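Local coordinates for flagellar hook-associated protein (Burkholderia pseudomallei, PDB 4UT1) that forms, as FlgK, part of the junction between the flagellar hook and filament, where its role is probably structural, at residues P401-G406 with L410-T415; L310-A315 with L425-A430. All blocks are in the same frame, centred on the assembly; numbering follows the deposited sequence.

In the fold
The two contacts illustrate how one chain combines backbone-directed and side-chain-directed cohesion. Contact 1 lies within the D2-like region, where it pairs neighbouring strands 402-405 and 408-412; it is partly buried, with apolar residues on one face and small polar ones on the other. Contact 2, buried and near the centre of the chain, joins helix 287-322 to the loop that follows strand 421-425, more than a hundred residues later. Contact 1 is nested within the loop closed by contact 2, their centres 21 Å apart and their nearest atoms about 8 Å apart. Hydrogen bonds set the register of the first, whereas a few methyl groups make up the second.

Contact 1. Residues P401-G406 with L410-T415; sequences PTMTIG and LSLSST
L410 and M403 form an antiparallel hydrogen-bonded pair, each giving its N-H to the other's carbonyl. The bond from L410 N to M403 O is short and nearly straight (2.7 Å, 175°), while the return from M403 N to L410 O, 2.9 Å, lies in the carbonyl plane. M403 CG meets L410 CB at 4.0 Å as the two side chains cross obliquely. With CG between the backbone N and carbonyl carbon (chi1 77°) and a bend at chi3, the methionine carries its methyl to L412, M403 CE and L412 CD1 packing tightly at 3.4 Å. Beyond the T402-S411 pair, a further backbone bond runs from L412 N to P401 O (2.8 Å). The P401 ring packs its CD on L412 CB at 4.1 Å and reaches past the strand end, CG lying 3.6 Å from the carbonyl carbon of S414. L410 also packs on L356 and V358, and Y380 meets P401, M403 and L412. On the polar face T402 and S411 form the non-hydrogen-bonded pair, CG2 of T402 3.6 Å from OG of S411. Two antiparallel strands joined by a short turn make a beta hairpin, here with 402-405 outermost in a three-stranded sheet.

Contact 2. Residues L310-A315 with L425-A430; sequences LAVSFA and LPTRGA
Where the long helix 287-322 meets the loop following strand 421-425, V312 and A311 of the helix pack against A430, the last residue of a type I beta turn that begins at T427. The junction connects the helical part of the protein with the C-terminal end of strand 421-425, an inner strand of a five-stranded antiparallel sheet. Its closest approach is between methyl groups: V312 CG2 lies 3.5 Å from A430 CB. The valine has CG1 anti to the backbone N (chi1 170°), which leaves CG2 beside that N and directed at the turn. The same alanine methyl also faces A311, the two CB atoms being 4.4 Å apart, so A430 sits against two consecutive residues of the helix. A looser touch joins V312 CG2 to T427 CG2 at 4.3 Å. Within the turn, A430 N donates to T427 O at 3.2 Å, which closes the turn. Around this small patch, F360 touches V312, P426 and T427, and L151 of helix 134-193 packs on A311. The hydroxyl of T427 is hydrogen-bonded to the carbonyl of A305, also on helix 287-322, and R428 makes salt bridges with D256 and D370. The guanidinium of R428 has L425 CD1 over the centre of one face, 3.7 Å above its plane. Since the two segments meet through apolar carbons alone, the patch itself imposes little directionality; the directional bonds of T427 and R428 probably do more to fix how the turn is oriented.

Contact 1. Residues P401-G406 with L410-T415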
loop_
_atom_site.group_PDB
_atom_site.type_symbol
_atom_site.label_atom_id
_atom_site.label_comp_id
_atom_site.label_asym_id
_atom_site.label_seq_id
_atom_site.Cartn_x
_atom_site.Cartn_y
_atom_site.Cartn_z
ATOM N N PRO A 401 -14.677 -9.091 18.324
ATOM C CA PRO A 401 -14.502 -9.714 17.011
ATOM C C PRO A 401 -13.126 -9.443 16.415
ATOM O O PRO A 401 -12.718 -8.285 16.272
ATOM C CB PRO A 401 -15.603 -9.062 16.157
ATOM C CG PRO A 401 -16.479 -8.295 17.130
ATOM C CD PRO A 401 -15.594 -7.939 18.270
ATOM N N THR A 402 -12.418 -10.510 16.078
ATOM C CA THR A 402 -11.158 -10.399 15.355
ATOM C C THR A 402 -11.240 -11.323 14.153
ATOM O O THR A 402 -11.841 -12.393 14.233
ATOM C CB THR A 402 -9.956 -10.774 16.230
ATOM O OG1 THR A 402 -10.051 -12.159 16.590
ATOM C CG2 THR A 402 -9.934 -9.932 17.492
ATOM N N MET A 403 -10.643 -10.912 13.043
ATOM C CA MET A 403 -10.662 -11.696 11.814
ATOM C C MET A 403 -9.477 -11.359 10.911
ATOM O O MET A 403 -8.821 -10.327 11.078
ATOM C CB MET A 403 -11.973 -11.479 11.055
ATOM C CG MET A 403 -12.050 -10.163 10.298
ATOM S SD MET A 403 -13.749 -9.576 10.145
ATOM C CE MET A 403 -13.999 -8.969 11.797
ATOM N N THR A 404 -9.198 -12.251 9.966
ATOM C CA THR A 404 -8.142 -12.039 8.995
ATOM C C THR A 404 -8.698 -12.185 7.585
ATOM O O THR A 404 -9.281 -13.208 7.243
ATOM C CB THR A 404 -6.971 -13.033 9.192
ATOM O OG1 THR A 404 -6.398 -12.837 10.488
ATOM C CG2 THR A 404 -5.893 -12.805 8.136
ATOM N N ILE A 405 -8.527 -11.145 6.775
ATOM C CA ILE A 405 -8.988 -11.166 5.394
ATOM C C ILE A 405 -7.962 -10.506 4.497
ATOM O O ILE A 405 -7.541 -9.400 4.783
ATOM C CB ILE A 405 -10.321 -10.412 5.222
ATOM C CG1 ILE A 405 -11.396 -10.988 6.149
ATOM C CG2 ILE A 405 -10.767 -10.439 3.765
ATOM C CD1 ILE A 405 -12.677 -10.164 6.181
ATOM N N GLY A 406 -7.571 -11.181 3.423
ATOM C CA GLY A 406 -6.768 -10.572 2.373
ATOM C C GLY A 406 -5.473 -9.893 2.786
ATOM O O GLY A 406 -5.061 -8.895 2.177
ATOM N N LEU A 410 -7.976 -7.747 11.262
ATOM C CA LEU A 410 -8.991 -6.745 11.560
ATOM C C LEU A 410 -9.599 -7.009 12.930
ATOM O O LEU A 410 -10.118 -8.099 13.197
ATOM C CB LEU A 410 -10.064 -6.738 10.471
ATOM C CG LEU A 410 -9.563 -6.444 9.056
ATOM C CD1 LEU A 410 -9.846 -7.603 8.117
ATOM C CD2 LEU A 410 -10.190 -5.154 8.531
ATOM N N SER A 411 -9.511 -6.013 13.802
ATOM C CA SER A 411 -10.004 -6.155 15.161
ATOM C C SER A 411 -11.011 -5.075 15.538
ATOM O O SER A 411 -10.728 -3.884 15.448
ATOM C CB SER A 411 -8.827 -6.154 16.131
ATOM O OG SER A 411 -8.063 -7.317 15.904
ATOM N N LEU A 412 -12.191 -5.511 15.968
ATOM C CA LEU A 412 -13.267 -4.605 16.345
ATOM C C LEU A 412 -13.500 -4.623 17.848
ATOM O O LEU A 412 -13.320 -5.647 18.490
ATOM C CB LEU A 412 -14.548 -4.979 15.609
ATOM C CG LEU A 412 -14.468 -4.803 14.091
ATOM C CD1 LEU A 412 -14.927 -6.066 13.394
ATOM C CD2 LEU A 412 -15.298 -3.598 13.645
ATOM N N SER A 413 -13.895 -3.487 18.408
ATOM C CA SER A 413 -14.135 -3.395 19.846
ATOM C C SER A 413 -15.458 -4.064 20.237
ATOM O O SER A 413 -15.685 -4.399 21.397
ATOM C CB SER A 413 -14.136 -1.937 20.289
ATOM O OG SER A 413 -15.213 -1.244 19.696
ATOM N N SER A 414 -16.327 -4.238 19.250
ATOM C CA SER A 414 -17.581 -4.961 19.411
ATOM C C SER A 414 -18.142 -5.239 18.026
ATOM O O SER A 414 -17.579 -4.795 17.020
ATOM C CB SER A 414 -18.580 -4.169 20.262
ATOM O OG SER A 414 -18.875 -2.902 19.690
ATOM N N THR A 415 -19.236 -5.987 17.973
ATOM C CA THR A 415 -19.936 -6.243 16.720
ATOM C C THR A 415 -20.695 -4.983 16.297
ATOM O O THR A 415 -21.435 -4.404 17.096
ATOM C CB THR A 415 -20.906 -7.434 16.860
ATOM O OG1 THR A 415 -20.196 -8.562 17.390
ATOM C CG2 THR A 415 -21.515 -7.810 15.514
#

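Contact 2. Residues L310-A315 with L425-A430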
loop_
_atom_site.group_PDB
_atom_site.type_symbol
_atom_site.label_atom_id
_atom_site.label_comp_id
_atom_site.label_asym_id
_atom_site.label_seq_id
_atom_site.Cartn_x
_atom_site.Cartn_y
_atom_site.Cartn_z
ATOM N N LEU A 310 5.027 0.020 -1.011
ATOM C CA LEU A 310 6.472 -0.158 -1.150
ATOM C C LEU A 310 7.220 0.309 0.098
ATOM O O LEU A 310 8.122 -0.382 0.581
ATOM C CB LEU A 310 7.004 0.583 -2.375
ATOM C CG LEU A 310 6.413 0.175 -3.724
ATOM C CD1 LEU A 310 7.222 0.816 -4.850
ATOM C CD2 LEU A 310 6.352 -1.348 -3.866
ATOM N N ALA A 311 6.855 1.487 0.603
ATOM C CA ALA A 311 7.450 2.021 1.832
ATOM C C ALA A 311 7.308 1.041 3.003
ATOM O O ALA A 311 8.275 0.790 3.739
ATOM C CB ALA A 311 6.819 3.372 2.187
ATOM N N VAL A 312 6.111 0.486 3.171
ATOM C CA VAL A 312 5.850 -0.430 4.261
ATOM C C VAL A 312 6.689 -1.692 4.091
ATOM O O VAL A 312 7.330 -2.132 5.020
ATOM C CB VAL A 312 4.363 -0.814 4.363
ATOM C CG1 VAL A 312 4.176 -1.971 5.349
ATOM C CG2 VAL A 312 3.524 0.385 4.781
ATOM N N SER A 313 6.678 -2.265 2.898
ATOM C CA SER A 313 7.425 -3.488 2.676
ATOM C C SER A 313 8.919 -3.249 2.879
ATOM O O SER A 313 9.594 -4.069 3.478
ATOM C CB SER A 313 7.168 -4.042 1.275
ATOM O OG SER A 313 7.851 -5.273 1.113
ATOM N N PHE A 314 9.431 -2.129 2.368
ATOM C CA PHE A 314 10.840 -1.789 2.545
ATOM C C PHE A 314 11.211 -1.683 4.029
ATOM O O PHE A 314 12.143 -2.325 4.489
ATOM C CB PHE A 314 11.174 -0.469 1.818
ATOM C CG PHE A 314 12.508 0.122 2.207
ATOM C CD1 PHE A 314 12.615 0.979 3.297
ATOM C CD2 PHE A 314 13.659 -0.179 1.485
ATOM C CE1 PHE A 314 13.834 1.523 3.655
ATOM C CE2 PHE A 314 14.887 0.372 1.838
ATOM C CZ PHE A 314 14.976 1.216 2.926
ATOM N N ALA A 315 10.479 -0.857 4.767
ATOM C CA ALA A 315 10.733 -0.679 6.191
ATOM C C ALA A 315 10.644 -2.006 6.951
ATOM O O ALA A 315 11.511 -2.315 7.762
ATOM C CB ALA A 315 9.760 0.342 6.780
ATOM N N LEU A 425 -7.486 2.002 5.109
ATOM C CA LEU A 425 -6.423 2.485 4.234
ATOM C C LEU A 425 -5.094 2.040 4.818
ATOM O O LEU A 425 -4.455 2.787 5.566
ATOM C CB LEU A 425 -6.465 4.016 4.104
ATOM C CG LEU A 425 -7.800 4.698 3.765
ATOM C CD1 LEU A 425 -7.626 6.218 3.712
ATOM C CD2 LEU A 425 -8.337 4.203 2.424
ATOM N N PRO A 426 -4.683 0.801 4.516
ATOM C CA PRO A 426 -3.518 0.231 5.191
ATOM C C PRO A 426 -2.199 0.899 4.820
ATOM O O PRO A 426 -1.299 0.880 5.662
ATOM C CB PRO A 426 -3.524 -1.226 4.727
ATOM C CG PRO A 426 -4.967 -1.479 4.276
ATOM C CD PRO A 426 -5.352 -0.180 3.646
ATOM N N THR A 427 -2.084 1.477 3.622
ATOM C CA THR A 427 -0.781 1.969 3.154
ATOM C C THR A 427 -0.739 3.408 2.641
ATOM O O THR A 427 0.347 3.932 2.407
ATOM C CB THR A 427 -0.225 1.092 2.019
ATOM O OG1 THR A 427 -1.139 1.100 0.914
ATOM C CG2 THR A 427 -0.004 -0.347 2.500
ATOM N N ARG A 428 -1.891 4.044 2.466
ATOM C CA ARG A 428 -1.880 5.409 1.928
ATOM C C ARG A 428 -1.005 6.330 2.773
ATOM O O ARG A 428 -0.213 7.114 2.232
ATOM C CB ARG A 428 -3.295 5.998 1.846
ATOM C CG ARG A 428 -3.284 7.377 1.189
ATOM C CD ARG A 428 -4.648 8.058 1.178
ATOM N NE ARG A 428 -5.628 7.333 0.375
ATOM C CZ ARG A 428 -6.908 7.675 0.278
ATOM N NH1 ARG A 428 -7.360 8.741 0.935
ATOM N NH2 ARG A 428 -7.736 6.953 -0.477
ATOM N N GLY A 429 -1.168 6.244 4.093
ATOM C CA GLY A 429 -0.460 7.107 5.029
ATOM C C GLY A 429 0.971 6.744 5.373
ATOM O O GLY A 429 1.632 7.449 6.147
ATOM N N ALA A 430 1.467 5.652 4.809
ATOM C CA ALA A 430 2.809 5.197 5.137
ATOM C C ALA A 430 3.870 6.217 4.728
ATOM O O ALA A 430 4.924 6.308 5.363
ATOM C CB ALA A 430 3.086 3.858 4.476
#